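Local coordinates for putative thioesterase (Syntrophus aciditrophicus SB, PDB 3HDU), which probably hydrolyses thioesters as a hotdog-fold enzyme of the PaaI type, at residues E40-S45 with D71-L76; S45-D50 with L115-V120; L101-L106 with G150-I155; V120-N125 with E138-Q143. One frame throughout, in Å; residues are numbered along the deposited sequence. Where two conformers were deposited one is given.

In the fold
All four contacts belong to one hotdog fold, an antiparallel sheet curved round the long helix 58-85. Contact 1 sets strand 41-48 on that helix and lies nearest the centre of the chain, buried and largely apolar. The other three are pairings of neighbouring strands. Contact 2 continues along strand 41-48 from contact 1, sharing Ser45, toward the partly exposed end, where charged side chains appear. Contact 4 shares Val120 with it and follows strand 118-128 into a hairpin whose outer face meets another subunit. Contact 3, about 23 Å from contact 2 centre to centre, lies toward the other edge of the sheet, where a bulged strand meets a second subunit.

Contact 1: residues E40-S45 with D71-L76; sequences EQVKLS and DMTAGL
In this hotdog fold residues 71-76, on the long helix 58-85, face 40-45 on strand 41-48 of the antiparallel sheet that curves round the helix. The axes of the two short segments approach to 8.2 Å and run at 145°, nearer antiparallel than crossed, and two inward residues of the strand meet Thr73 and Leu76, which lie almost one turn apart. Val42 and Leu44 point toward the helix, while Lys43 between them points away, the alternation expected of a strand with one apolar face. Leu44 divides its methyls between two partners. Leu44 CD1 lies 3.5 Å from Thr73 OG1, and Leu44 CD2 touches Leu76 CD2 at 3.5 Å where the two chains cross obliquely. Val42 is split in the same way: its CG2 rests 3.4 Å from the backbone O of Thr73, and its CG1 comes to 4.1 Å from CG of Leu76. Leu76 has CG anti to the backbone N (chi1 -179°), which carries its branch out to both strand residues. In this helix-on-sheet layer branched aliphatic residues fit well, being compact and without polar ends. Thr73 fits for a different reason. Its OG1, anti to the carbonyl carbon (chi1 -57°), is hydrogen-bonded to the O of Ala69 one turn earlier, which satisfies the hydroxyl inside the core, and Thr73 CG2 is left to face Val42 CG2 at 3.9 Å. Helix 7-22 packs on the same neighbourhood through Val16 and Phe20, which touch Leu76, Phe20 also reaching Met72.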
loop_
_atom_site.group_PDB
_atom_site.type_symbol
_atom_site.label_atom_id
_atom_site.label_comp_id
_atom_site.label_asym_id
_atom_site.label_seq_id
_atom_site.Cartn_x
_atom_site.Cartn_y
_atom_site.Cartn_z
ATOM N N GLU A 40 13.842 -8.420 -19.589
ATOM C CA GLU A 40 13.706 -8.403 -18.118
ATOM C C GLU A 40 14.320 -7.170 -17.412
ATOM O O GLU A 40 14.126 -7.009 -16.200
ATOM C CB GLU A 40 14.246 -9.713 -17.494
ATOM C CG GLU A 40 15.734 -10.086 -17.760
ATOM C CD GLU A 40 16.030 -10.703 -19.141
ATOM O OE1 GLU A 40 15.103 -11.198 -19.820
ATOM O OE2 GLU A 40 17.213 -10.684 -19.542
ATOM N N GLN A 41 15.030 -6.306 -18.150
ATOM C CA GLN A 41 15.675 -5.102 -17.574
ATOM C C GLN A 41 16.024 -4.022 -18.618
ATOM O O GLN A 41 16.468 -4.346 -19.717
ATOM C CB GLN A 41 16.951 -5.532 -16.829
ATOM C CG GLN A 41 17.766 -4.428 -16.141
ATOM C CD GLN A 41 18.990 -4.961 -15.402
ATOM O OE1 GLN A 41 19.127 -6.165 -15.164
ATOM N NE2 GLN A 41 19.885 -4.055 -15.030
ATOM N N VAL A 42 15.805 -2.754 -18.256
ATOM C CA VAL A 42 16.179 -1.584 -19.077
ATOM C C VAL A 42 16.931 -0.577 -18.195
ATOM O O VAL A 42 16.835 -0.635 -16.971
ATOM C CB VAL A 42 14.962 -0.886 -19.744
ATOM C CG1 VAL A 42 14.203 -1.869 -20.620
ATOM C CG2 VAL A 42 14.034 -0.256 -18.703
ATOM N N LYS A 43 17.660 0.339 -18.825
ATOM C CA LYS A 43 18.449 1.353 -18.111
ATOM C C LYS A 43 18.509 2.651 -18.921
ATOM O O LYS A 43 19.016 2.653 -20.049
ATOM C CB LYS A 43 19.863 0.820 -17.857
ATOM C CG LYS A 43 20.773 1.692 -16.990
ATOM C CD LYS A 43 22.171 1.092 -16.926
ATOM C CE LYS A 43 23.160 2.014 -16.233
ATOM N NZ LYS A 43 24.578 1.541 -16.405
ATOM N N LEU A 44 17.975 3.733 -18.347
ATOM C CA LEU A 44 17.986 5.064 -18.960
ATOM C C LEU A 44 18.827 6.019 -18.120
ATOM O O LEU A 44 18.815 5.937 -16.892
ATOM C CB LEU A 44 16.563 5.618 -19.068
ATOM C CG LEU A 44 15.556 4.877 -19.951
ATOM C CD1 LEU A 44 14.215 5.567 -19.858
ATOM C CD2 LEU A 44 16.014 4.820 -21.402
ATOM N N SER A 45 19.575 6.897 -18.789
ATOM C CA SER A 45 20.357 7.954 -18.132
ATOM C C SER A 45 19.729 9.278 -18.547
ATOM O O SER A 45 19.323 9.444 -19.701
ATOM C CB SER A 45 21.834 7.893 -18.498
ATOM O OG SER A 45 22.027 8.040 -19.886
ATOM N N ASP A 71 8.718 6.871 -14.483
ATOM C CA ASP A 71 7.583 6.511 -15.338
ATOM C C ASP A 71 8.019 6.166 -16.768
ATOM O O ASP A 71 7.475 5.233 -17.368
ATOM C CB ASP A 71 6.546 7.651 -15.371
ATOM C CG ASP A 71 5.236 7.248 -16.049
ATOM O OD1 ASP A 71 4.775 6.106 -15.857
ATOM O OD2 ASP A 71 4.650 8.087 -16.762
HETATM N N MSE A 72 8.976 6.929 -17.305
HETATM C CA MSE A 72 9.529 6.688 -18.646
HETATM C C MSE A 72 10.345 5.399 -18.701
HETATM O O MSE A 72 10.214 4.635 -19.661
HETATM C CB MSE A 72 10.394 7.868 -19.113
HETATM C CG MSE A 72 9.611 9.141 -19.421
HETATM SE SE MSE A 72 8.417 8.968 -20.942
HETATM C CE MSE A 72 9.710 8.554 -22.313
ATOM N N THR A 73 11.193 5.182 -17.688
ATOM C CA THR A 73 12.005 3.963 -17.569
ATOM C C THR A 73 11.091 2.740 -17.470
ATOM O O THR A 73 11.319 1.738 -18.158
ATOM C CB THR A 73 12.969 4.013 -16.347
ATOM O OG1 THR A 73 13.815 5.161 -16.447
ATOM C CG2 THR A 73 13.842 2.762 -16.267
ATOM N N ALA A 74 10.059 2.847 -16.629
ATOM C CA ALA A 74 9.054 1.783 -16.456
ATOM C C ALA A 74 8.292 1.492 -17.761
ATOM O O ALA A 74 8.030 0.332 -18.083
ATOM C CB ALA A 74 8.076 2.143 -15.339
ATOM N N GLY A 75 7.954 2.548 -18.498
ATOM C CA GLY A 75 7.269 2.428 -19.790
ATOM C C GLY A 75 8.062 1.659 -20.834
ATOM O O GLY A 75 7.490 0.853 -21.572
ATOM N N LEU A 76 9.371 1.912 -20.887
ATOM C CA LEU A 76 10.289 1.193 -21.776
ATOM C C LEU A 76 10.439 -0.269 -21.337
ATOM O O LEU A 76 10.466 -1.155 -22.186
ATOM C CB LEU A 76 11.659 1.882 -21.817
ATOM C CG LEU A 76 12.761 1.308 -22.719
ATOM C CD1 LEU A 76 12.282 1.150 -24.146
ATOM C CD2 LEU A 76 13.993 2.192 -22.662
#

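Contact 2: residues S45-D50 with L115-V120; sequences SFEMRD and LGREFV
Strand 45-48 runs antiparallel to 118-120, with Phe46 and Phe119 as a hydrogen-bonded pair between the non-hydrogen-bonded pairs Ser45-Val120 and Glu47-Glu118. The N of Phe46 reaches the O of Phe119 at 2.7 Å, nearly along the C=O axis, and the N of Phe119 returns to the O of Phe46 at 3.1 Å. Beyond them the N of Met48 meets the O of Arg117 at 2.8 Å. Phe119 has its ring in the crowded position between backbone N and carbonyl carbon (chi1 53°), which swings it over to Phe46. There the Phe119 ring receives Phe46 CB over one face, 3.4 Å from Phe119 CE1, and Met48 CG at its edge. The two rings are nearly parallel (19° between planes) but slid so far apart that they barely overlap. In this hotdog sheet they point inward onto helix 58-85, where Ala69 touches both, a setting that suits broad apolar rings. The opposite face carries charge. The Glu47 and Glu118 side chains run side by side, and their carboxylates stack with OE1 of Glu47 4.4 Å from OE2 of Glu118, close enough that they would be expected to repel, which Arg117 probably eases. Arg117 NE forms a salt bridge, with a weak hydrogen bond, to Glu47 OE2 at 3.5 Å. The guanidinium lies flat on the O of Met48, which is 3.1 Å from Arg117 CZ, and NH1 makes a weak bond to the O of Arg49. An alanine in place of Arg117 would lose these links and would probably leave the paired carboxylates less well compensated. Glu51 supplies Arg117 with a long, weak ion pair.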
loop_
_atom_site.group_PDB
_atom_site.type_symbol
_atom_site.label_atom_id
_atom_site.label_comp_id
_atom_site.label_asym_id
_atom_site.label_seq_id
_atom_site.Cartn_x
_atom_site.Cartn_y
_atom_site.Cartn_z
ATOM N N SER A 45 19.575 6.897 -18.789
ATOM C CA SER A 45 20.357 7.954 -18.132
ATOM C C SER A 45 19.729 9.278 -18.547
ATOM O O SER A 45 19.323 9.444 -19.701
ATOM C CB SER A 45 21.834 7.893 -18.498
ATOM O OG SER A 45 22.027 8.040 -19.886
ATOM N N PHE A 46 19.636 10.200 -17.593
ATOM C CA PHE A 46 19.018 11.507 -17.789
ATOM C C PHE A 46 20.007 12.619 -17.482
ATOM O O PHE A 46 20.945 12.411 -16.717
ATOM C CB PHE A 46 17.808 11.637 -16.874
ATOM C CG PHE A 46 16.727 10.630 -17.152
ATOM C CD1 PHE A 46 16.742 9.378 -16.530
ATOM C CD2 PHE A 46 15.691 10.926 -18.041
ATOM C CE1 PHE A 46 15.733 8.432 -16.794
ATOM C CE2 PHE A 46 14.678 9.991 -18.310
ATOM C CZ PHE A 46 14.697 8.743 -17.687
ATOM N N GLU A 47 19.786 13.789 -18.087
ATOM C CA GLU A 47 20.633 14.969 -17.878
ATOM C C GLU A 47 19.788 16.240 -17.753
ATOM O O GLU A 47 19.051 16.582 -18.671
ATOM C CB GLU A 47 21.640 15.123 -19.027
ATOM C CG GLU A 47 22.681 16.247 -18.821
ATOM C CD GLU A 47 23.658 16.407 -19.974
ATOM O OE1 GLU A 47 23.818 15.474 -20.789
ATOM O OE2 GLU A 47 24.275 17.488 -20.060
HETATM N N MSE A 48 19.910 16.923 -16.612
HETATM C CA MSE A 48 19.257 18.211 -16.375
HETATM C C MSE A 48 20.057 19.262 -17.137
HETATM O O MSE A 48 21.196 19.531 -16.779
HETATM C CB MSE A 48 19.300 18.582 -14.884
HETATM C CG MSE A 48 18.478 17.718 -13.982
HETATM SE SE MSE A 48 16.628 18.186 -14.107
HETATM C CE MSE A 48 16.628 19.914 -13.258
ATOM N N ARG A 49 19.476 19.845 -18.183
ATOM C CA ARG A 49 20.165 20.893 -18.967
ATOM C C ARG A 49 20.158 22.221 -18.215
ATOM O O ARG A 49 21.123 22.979 -18.296
ATOM C CB ARG A 49 19.584 21.019 -20.371
ATOM C CG ARG A 49 19.625 19.693 -21.098
ATOM C CD ARG A 49 19.431 19.826 -22.572
ATOM N NE ARG A 49 19.247 18.506 -23.168
ATOM C CZ ARG A 49 20.216 17.642 -23.485
ATOM N NH1 ARG A 49 21.507 17.870 -23.216
ATOM N NH2 ARG A 49 19.858 16.491 -24.051
ATOM N N ASP A 50 19.053 22.497 -17.520
ATOM C CA ASP A 50 18.923 23.628 -16.612
ATOM C C ASP A 50 18.776 22.970 -15.235
ATOM O O ASP A 50 17.743 22.374 -14.934
ATOM C CB ASP A 50 17.705 24.492 -16.978
ATOM C CG ASP A 50 17.635 25.810 -16.190
ATOM O OD1 ASP A 50 18.122 25.898 -15.040
ATOM O OD2 ASP A 50 17.060 26.778 -16.732
ATOM N N LEU A 115 18.909 16.764 -6.587
ATOM C CA LEU A 115 19.866 17.892 -6.690
ATOM C C LEU A 115 21.197 17.645 -7.446
ATOM O O LEU A 115 22.240 18.196 -7.073
ATOM C CB LEU A 115 20.126 18.465 -5.288
ATOM N N GLY A 116 21.134 16.834 -8.506
ATOM C CA GLY A 116 22.287 16.481 -9.354
ATOM C C GLY A 116 21.938 16.718 -10.810
ATOM O O GLY A 116 20.758 16.728 -11.171
ATOM N N ARG A 117 22.955 16.899 -11.650
ATOM C CA ARG A 117 22.732 17.152 -13.076
ATOM C C ARG A 117 22.339 15.877 -13.828
ATOM O O ARG A 117 21.299 15.845 -14.489
ATOM C CB ARG A 117 23.959 17.777 -13.738
ATOM C CG ARG A 117 23.637 18.336 -15.107
ATOM C CD ARG A 117 24.824 18.876 -15.779
ATOM N NE ARG A 117 24.515 19.342 -17.137
ATOM C CZ ARG A 117 24.001 20.534 -17.472
ATOM N NH1 ARG A 117 23.680 21.455 -16.553
ATOM N NH2 ARG A 117 23.786 20.809 -18.761
ATOM N N GLU A 118 23.193 14.857 -13.740
ATOM C CA GLU A 118 22.985 13.577 -14.414
ATOM C C GLU A 118 22.557 12.510 -13.412
ATOM O O GLU A 118 23.171 12.371 -12.354
ATOM C CB GLU A 118 24.250 13.135 -15.170
ATOM C CG GLU A 118 24.621 14.066 -16.333
ATOM C CD GLU A 118 25.868 13.634 -17.115
ATOM O OE1 GLU A 118 26.056 12.422 -17.361
ATOM O OE2 GLU A 118 26.656 14.520 -17.510
ATOM N N PHE A 119 21.481 11.796 -13.740
ATOM C CA PHE A 119 20.973 10.675 -12.934
ATOM C C PHE A 119 20.578 9.504 -13.848
ATOM O O PHE A 119 20.176 9.714 -14.994
ATOM C CB PHE A 119 19.837 11.104 -11.990
ATOM C CG PHE A 119 18.707 11.810 -12.662
ATOM C CD1 PHE A 119 17.614 11.092 -13.150
ATOM C CD2 PHE A 119 18.710 13.202 -12.778
ATOM C CE1 PHE A 119 16.537 11.752 -13.763
ATOM C CE2 PHE A 119 17.640 13.875 -13.396
ATOM C CZ PHE A 119 16.553 13.143 -13.894
ATOM N N VAL A 120 20.735 8.282 -13.331
ATOM C CA VAL A 120 20.471 7.035 -14.064
ATOM C C VAL A 120 19.366 6.255 -13.357
ATOM O O VAL A 120 19.312 6.229 -12.125
ATOM C CB VAL A 120 21.772 6.173 -14.245
ATOM C CG1 VAL A 120 22.443 5.872 -12.911
ATOM C CG2 VAL A 120 21.479 4.876 -14.999
#

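Contact 3: residues L101-L106 with G150-I155; sequences LSTMSL and GSVSYI
A classic beta bulge interrupts the pairing of strand 101-110 with strand 146-156: Met104 and Ser105 both face Ser153, so the register slips by one residue. Met104 N bonds Ser153 O at 2.8 Å. Ser105 N makes a weak bond to Ser153 O at 3.5 Å. Regular antiparallel pairing flanks the bulge, as the N of Ile155 meets the O of Ser102 at 2.9 Å and the N of Ser153 meets the O of Ser105 at 2.9 Å. Tyr154 lays one ring face over CA of Thr103, the ring crossing the threonine obliquely, with Tyr154 OH 3.2 Å from Thr103 OG1. Both groups turn to Asp71 on helix 58-85, OH bonding its backbone O and OG1 its OD1. On the same face Leu106 CD1 packs against Val152 CG2 at 3.5 Å. A leucine in place of Tyr154 would remove the hydroxyl and would probably loosen the tie between strand and helix. From the bulge onward, Ser105 and Leu106 pair with a strand of a neighbouring subunit, Ser105 OG bonding Glu109 of that subunit. The chemistry implies a buried polar link from sheet to helix, set on the face where Leu106 and Val152 pack apolar side chains.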
loop_
_atom_site.group_PDB
_atom_site.type_symbol
_atom_site.label_atom_id
_atom_site.label_comp_id
_atom_site.label_asym_id
_atom_site.label_seq_id
_atom_site.Cartn_x
_atom_site.Cartn_y
_atom_site.Cartn_z
ATOM N N LEU A 101 0.597 1.609 -24.565
ATOM C CA LEU A 101 1.083 1.539 -23.172
ATOM C C LEU A 101 0.682 2.798 -22.390
ATOM O O LEU A 101 0.963 3.918 -22.825
ATOM C CB LEU A 101 2.610 1.342 -23.100
ATOM C CG LEU A 101 3.144 -0.043 -23.480
ATOM C CD1 LEU A 101 4.654 -0.032 -23.608
ATOM C CD2 LEU A 101 2.707 -1.091 -22.460
ATOM N N SER A 102 0.010 2.592 -21.257
ATOM C CA SER A 102 -0.455 3.677 -20.381
ATOM C C SER A 102 -0.200 3.303 -18.927
ATOM O O SER A 102 -0.381 2.144 -18.551
ATOM C CB SER A 102 -1.948 3.926 -20.603
ATOM O OG SER A 102 -2.386 5.059 -19.881
ATOM N N THR A 103 0.224 4.281 -18.123
ATOM C CA THR A 103 0.497 4.069 -16.698
ATOM C C THR A 103 -0.831 3.886 -15.957
ATOM O O THR A 103 -1.745 4.686 -16.142
ATOM C CB THR A 103 1.247 5.281 -16.043
ATOM O OG1 THR A 103 2.326 5.714 -16.876
ATOM C CG2 THR A 103 1.795 4.906 -14.671
HETATM N N MSE A 104 -0.931 2.821 -15.161
HETATM C CA MSE A 104 -2.100 2.554 -14.312
HETATM C C MSE A 104 -1.857 3.054 -12.881
HETATM O O MSE A 104 -2.746 3.672 -12.284
HETATM C CB MSE A 104 -2.434 1.061 -14.281
HETATM C CG MSE A 104 -3.619 0.723 -13.382
HETATM SE SE MSE A 104 -4.250 -1.061 -13.597
HETATM C CE MSE A 104 -5.815 -0.966 -12.410
ATOM N N SER A 105 -0.669 2.755 -12.344
ATOM C CA SER A 105 -0.284 3.113 -10.979
ATOM C C SER A 105 1.201 3.468 -10.913
ATOM O O SER A 105 2.022 2.715 -11.429
ATOM C CB SER A 105 -0.566 1.932 -10.050
ATOM O OG SER A 105 -0.292 2.260 -8.696
ATOM N N LEU A 106 1.521 4.611 -10.296
ATOM C CA LEU A 106 2.898 5.096 -10.117
ATOM C C LEU A 106 3.134 5.373 -8.628
ATOM O O LEU A 106 2.534 6.300 -8.069
ATOM C CB LEU A 106 3.126 6.378 -10.922
ATOM C CG LEU A 106 4.467 7.110 -10.770
ATOM C CD1 LEU A 106 5.633 6.213 -11.174
ATOM C CD2 LEU A 106 4.473 8.371 -11.604
ATOM N N GLY A 150 10.937 3.092 -7.286
ATOM C CA GLY A 150 9.578 3.141 -7.819
ATOM C C GLY A 150 8.967 1.798 -8.155
ATOM O O GLY A 150 9.689 0.854 -8.479
ATOM N N SER A 151 7.642 1.719 -8.013
ATOM C CA SER A 151 6.827 0.573 -8.429
ATOM C C SER A 151 5.836 1.179 -9.416
ATOM O O SER A 151 5.079 2.092 -9.046
ATOM C CB SER A 151 6.081 -0.069 -7.268
ATOM O OG SER A 151 6.987 -0.586 -6.313
ATOM N N VAL A 152 5.871 0.711 -10.661
ATOM C CA VAL A 152 5.017 1.239 -11.720
ATOM C C VAL A 152 4.287 0.103 -12.441
ATOM O O VAL A 152 4.906 -0.909 -12.773
ATOM C CB VAL A 152 5.850 2.037 -12.755
ATOM C CG1 VAL A 152 4.935 2.746 -13.763
ATOM C CG2 VAL A 152 6.757 3.056 -12.061
ATOM N N SER A 153 2.985 0.282 -12.667
ATOM C CA SER A 153 2.157 -0.667 -13.416
ATOM C C SER A 153 1.741 -0.026 -14.736
ATOM O O SER A 153 1.187 1.077 -14.729
ATOM C CB SER A 153 0.908 -1.076 -12.632
ATOM O OG SER A 153 1.201 -2.138 -11.738
ATOM N N TYR A 154 2.042 -0.713 -15.846
ATOM C CA TYR A 154 1.636 -0.320 -17.202
ATOM C C TYR A 154 0.613 -1.309 -17.754
ATOM O O TYR A 154 0.693 -2.509 -17.475
ATOM C CB TYR A 154 2.841 -0.236 -18.151
ATOM C CG TYR A 154 3.428 1.144 -18.232
ATOM C CD1 TYR A 154 4.388 1.573 -17.315
ATOM C CD2 TYR A 154 2.994 2.045 -19.214
ATOM C CE1 TYR A 154 4.919 2.866 -17.381
ATOM C CE2 TYR A 154 3.515 3.343 -19.287
ATOM C CZ TYR A 154 4.480 3.745 -18.370
ATOM O OH TYR A 154 5.000 5.014 -18.431
ATOM N N ILE A 155 -0.354 -0.788 -18.516
ATOM C CA ILE A 155 -1.370 -1.607 -19.189
ATOM C C ILE A 155 -1.487 -1.232 -20.664
ATOM O O ILE A 155 -1.145 -0.115 -21.051
ATOM C CB ILE A 155 -2.764 -1.513 -18.511
ATOM C CG1 ILE A 155 -3.332 -0.082 -18.535
ATOM C CG2 ILE A 155 -2.683 -2.015 -17.069
ATOM C CD1 ILE A 155 -4.734 0.015 -17.966
#

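Contact 4: residues V120-N125 with E138-Q143; sequences VCTGYN and ELMNDQ
Val120 and Met140 are joined by two backbone hydrogen bonds, the N of Val120 to the O of Met140 at 2.7 Å and the N of Met140 to the O of Val120 at 2.8 Å, the latter nearly along the C=O axis. Thr122 and Glu138 repeat the pattern, with both N-to-O distances 3.0 Å and the donors in the carbonyl planes. The side chains of these pairs share one face. Val120 has CG1 in the crowded position between backbone N and carbonyl carbon (chi1 55°), where it lies 3.7 Å from CG of Met140. The Met140 chain, a flexible selenomethionine, bends at chi2 (-88°) and crosses obliquely to Thr122, Met140 CE lying 3.3 Å from Thr122 OG1. Farther along, the extended Glu138 brings OE2 to 3.7 Å from CE2 of Tyr124, ring and carboxylate planes being 56° apart. What fixes this buried carboxylate lies in a neighbouring subunit: OE1 is hydrogen-bonded to the N of Lys131 there, and OE2, weakly, to the N of Val132. Such backbone donors would be expected to favour the charged form. Tyr124 OH has a weak bond to the N of Asn130 of that subunit. The other face is apolar. Cys121 CB and Leu139 CD1 are 4.2 Å apart and point inward to helix 58-85, Cys121 onto Thr73 and Leu139 onto Ile66, Ala69 and Ile70. On the far side of 120-125, strand 41-48 continues the sheet. Strands 118-128 and 132-141 form a beta hairpin in the middle of a hotdog sheet, one face on the central helix.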
loop_
_atom_site.group_PDB
_atom_site.type_symbol
_atom_site.label_atom_id
_atom_site.label_comp_id
_atom_site.label_asym_id
_atom_site.label_seq_id
_atom_site.Cartn_x
_atom_site.Cartn_y
_atom_site.Cartn_z
ATOM N N VAL A 120 20.735 8.282 -13.331
ATOM C CA VAL A 120 20.471 7.035 -14.064
ATOM C C VAL A 120 19.366 6.255 -13.357
ATOM O O VAL A 120 19.312 6.229 -12.125
ATOM C CB VAL A 120 21.772 6.173 -14.245
ATOM C CG1 VAL A 120 22.443 5.872 -12.911
ATOM C CG2 VAL A 120 21.479 4.876 -14.999
ATOM N N CYS A 121 18.486 5.646 -14.152
ATOM C CA CYS A 121 17.348 4.868 -13.662
ATOM C C CYS A 121 17.323 3.505 -14.352
ATOM O O CYS A 121 17.369 3.446 -15.581
ATOM C CB CYS A 121 16.057 5.624 -13.946
ATOM S SG CYS A 121 14.573 4.863 -13.274
ATOM N N THR A 122 17.285 2.430 -13.556
ATOM C CA THR A 122 17.225 1.042 -14.037
ATOM C C THR A 122 15.827 0.487 -13.727
ATOM O O THR A 122 15.391 0.571 -12.587
ATOM C CB THR A 122 18.283 0.157 -13.339
ATOM O OG1 THR A 122 19.596 0.685 -13.574
ATOM C CG2 THR A 122 18.229 -1.278 -13.854
ATOM N N GLY A 123 15.144 -0.066 -14.735
ATOM C CA GLY A 123 13.803 -0.660 -14.579
ATOM C C GLY A 123 13.866 -2.173 -14.694
ATOM O O GLY A 123 14.404 -2.674 -15.672
ATOM N N TYR A 124 13.336 -2.893 -13.699
ATOM C CA TYR A 124 13.310 -4.370 -13.679
ATOM C C TYR A 124 11.869 -4.834 -13.877
ATOM O O TYR A 124 11.007 -4.490 -13.067
ATOM C CB TYR A 124 13.822 -4.922 -12.344
ATOM C CG TYR A 124 15.193 -4.440 -11.944
ATOM C CD1 TYR A 124 16.349 -5.085 -12.409
ATOM C CD2 TYR A 124 15.345 -3.349 -11.079
ATOM C CE1 TYR A 124 17.634 -4.641 -12.029
ATOM C CE2 TYR A 124 16.622 -2.897 -10.691
ATOM C CZ TYR A 124 17.758 -3.544 -11.171
ATOM O OH TYR A 124 19.001 -3.097 -10.795
ATOM N N ASN A 125 11.612 -5.608 -14.936
ATOM C CA ASN A 125 10.265 -6.123 -15.221
ATOM C C ASN A 125 10.032 -7.328 -14.295
ATOM O O ASN A 125 10.569 -8.410 -14.533
ATOM C CB ASN A 125 10.118 -6.473 -16.716
ATOM C CG ASN A 125 8.652 -6.592 -17.167
ATOM O OD1 ASN A 125 7.819 -7.207 -16.501
ATOM N ND2 ASN A 125 8.348 -6.014 -18.324
ATOM N N GLU A 138 14.896 1.656 -9.810
ATOM C CA GLU A 138 15.867 2.246 -8.892
ATOM C C GLU A 138 16.482 3.433 -9.615
ATOM O O GLU A 138 17.012 3.255 -10.706
ATOM C CB GLU A 138 16.973 1.260 -8.531
ATOM C CG GLU A 138 16.511 -0.005 -7.831
ATOM C CD GLU A 138 17.658 -0.950 -7.498
ATOM O OE1 GLU A 138 18.838 -0.556 -7.600
ATOM O OE2 GLU A 138 17.384 -2.106 -7.118
ATOM N N LEU A 139 16.398 4.624 -9.017
ATOM C CA LEU A 139 16.962 5.837 -9.588
ATOM C C LEU A 139 18.134 6.302 -8.724
ATOM O O LEU A 139 17.981 6.453 -7.503
ATOM C CB LEU A 139 15.890 6.915 -9.717
ATOM C CG LEU A 139 16.277 8.150 -10.550
ATOM C CD1 LEU A 139 15.075 8.750 -11.274
ATOM C CD2 LEU A 139 16.973 9.193 -9.706
HETATM N N MSE A 140 19.283 6.526 -9.383
HETATM C CA MSE A 140 20.509 6.995 -8.714
HETATM C C MSE A 140 21.122 8.185 -9.443
HETATM O O MSE A 140 20.800 8.451 -10.593
HETATM C CB MSE A 140 21.543 5.866 -8.485
HETATM C CG MSE A 140 21.573 4.756 -9.515
HETATM SE SE MSE A 140 20.303 3.354 -9.063
HETATM C CE MSE A 140 20.209 2.462 -10.803
ATOM N N ASN A 141 22.001 8.898 -8.734
ATOM C CA ASN A 141 22.668 10.118 -9.232
ATOM C C ASN A 141 24.055 9.844 -9.861
ATOM O O ASN A 141 24.415 8.677 -10.065
ATOM C CB ASN A 141 22.716 11.183 -8.102
ATOM C CG ASN A 141 23.543 10.758 -6.878
ATOM O OD1 ASN A 141 24.345 9.826 -6.920
ATOM N ND2 ASN A 141 23.331 11.459 -5.776
ATOM N N ASP A 142 24.788 10.917 -10.201
ATOM C CA ASP A 142 26.191 10.870 -10.700
ATOM C C ASP A 142 27.104 9.944 -9.899
ATOM O O ASP A 142 27.884 9.172 -10.463
ATOM C CB ASP A 142 26.836 12.271 -10.595
ATOM C CG ASP A 142 26.416 13.209 -11.702
ATOM O OD1 ASP A 142 27.032 13.131 -12.787
ATOM O OD2 ASP A 142 25.525 14.063 -11.467
ATOM N N GLN A 143 26.967 10.043 -8.577
ATOM C CA GLN A 143 27.803 9.344 -7.589
ATOM C C GLN A 143 27.360 7.908 -7.212
ATOM O O GLN A 143 27.873 7.348 -6.238
ATOM C CB GLN A 143 27.872 10.236 -6.333
ATOM C CG GLN A 143 28.460 11.652 -6.610
ATOM C CD GLN A 143 28.055 12.728 -5.604
ATOM O OE1 GLN A 143 27.246 12.508 -4.696
ATOM N NE2 GLN A 143 28.615 13.920 -5.786
#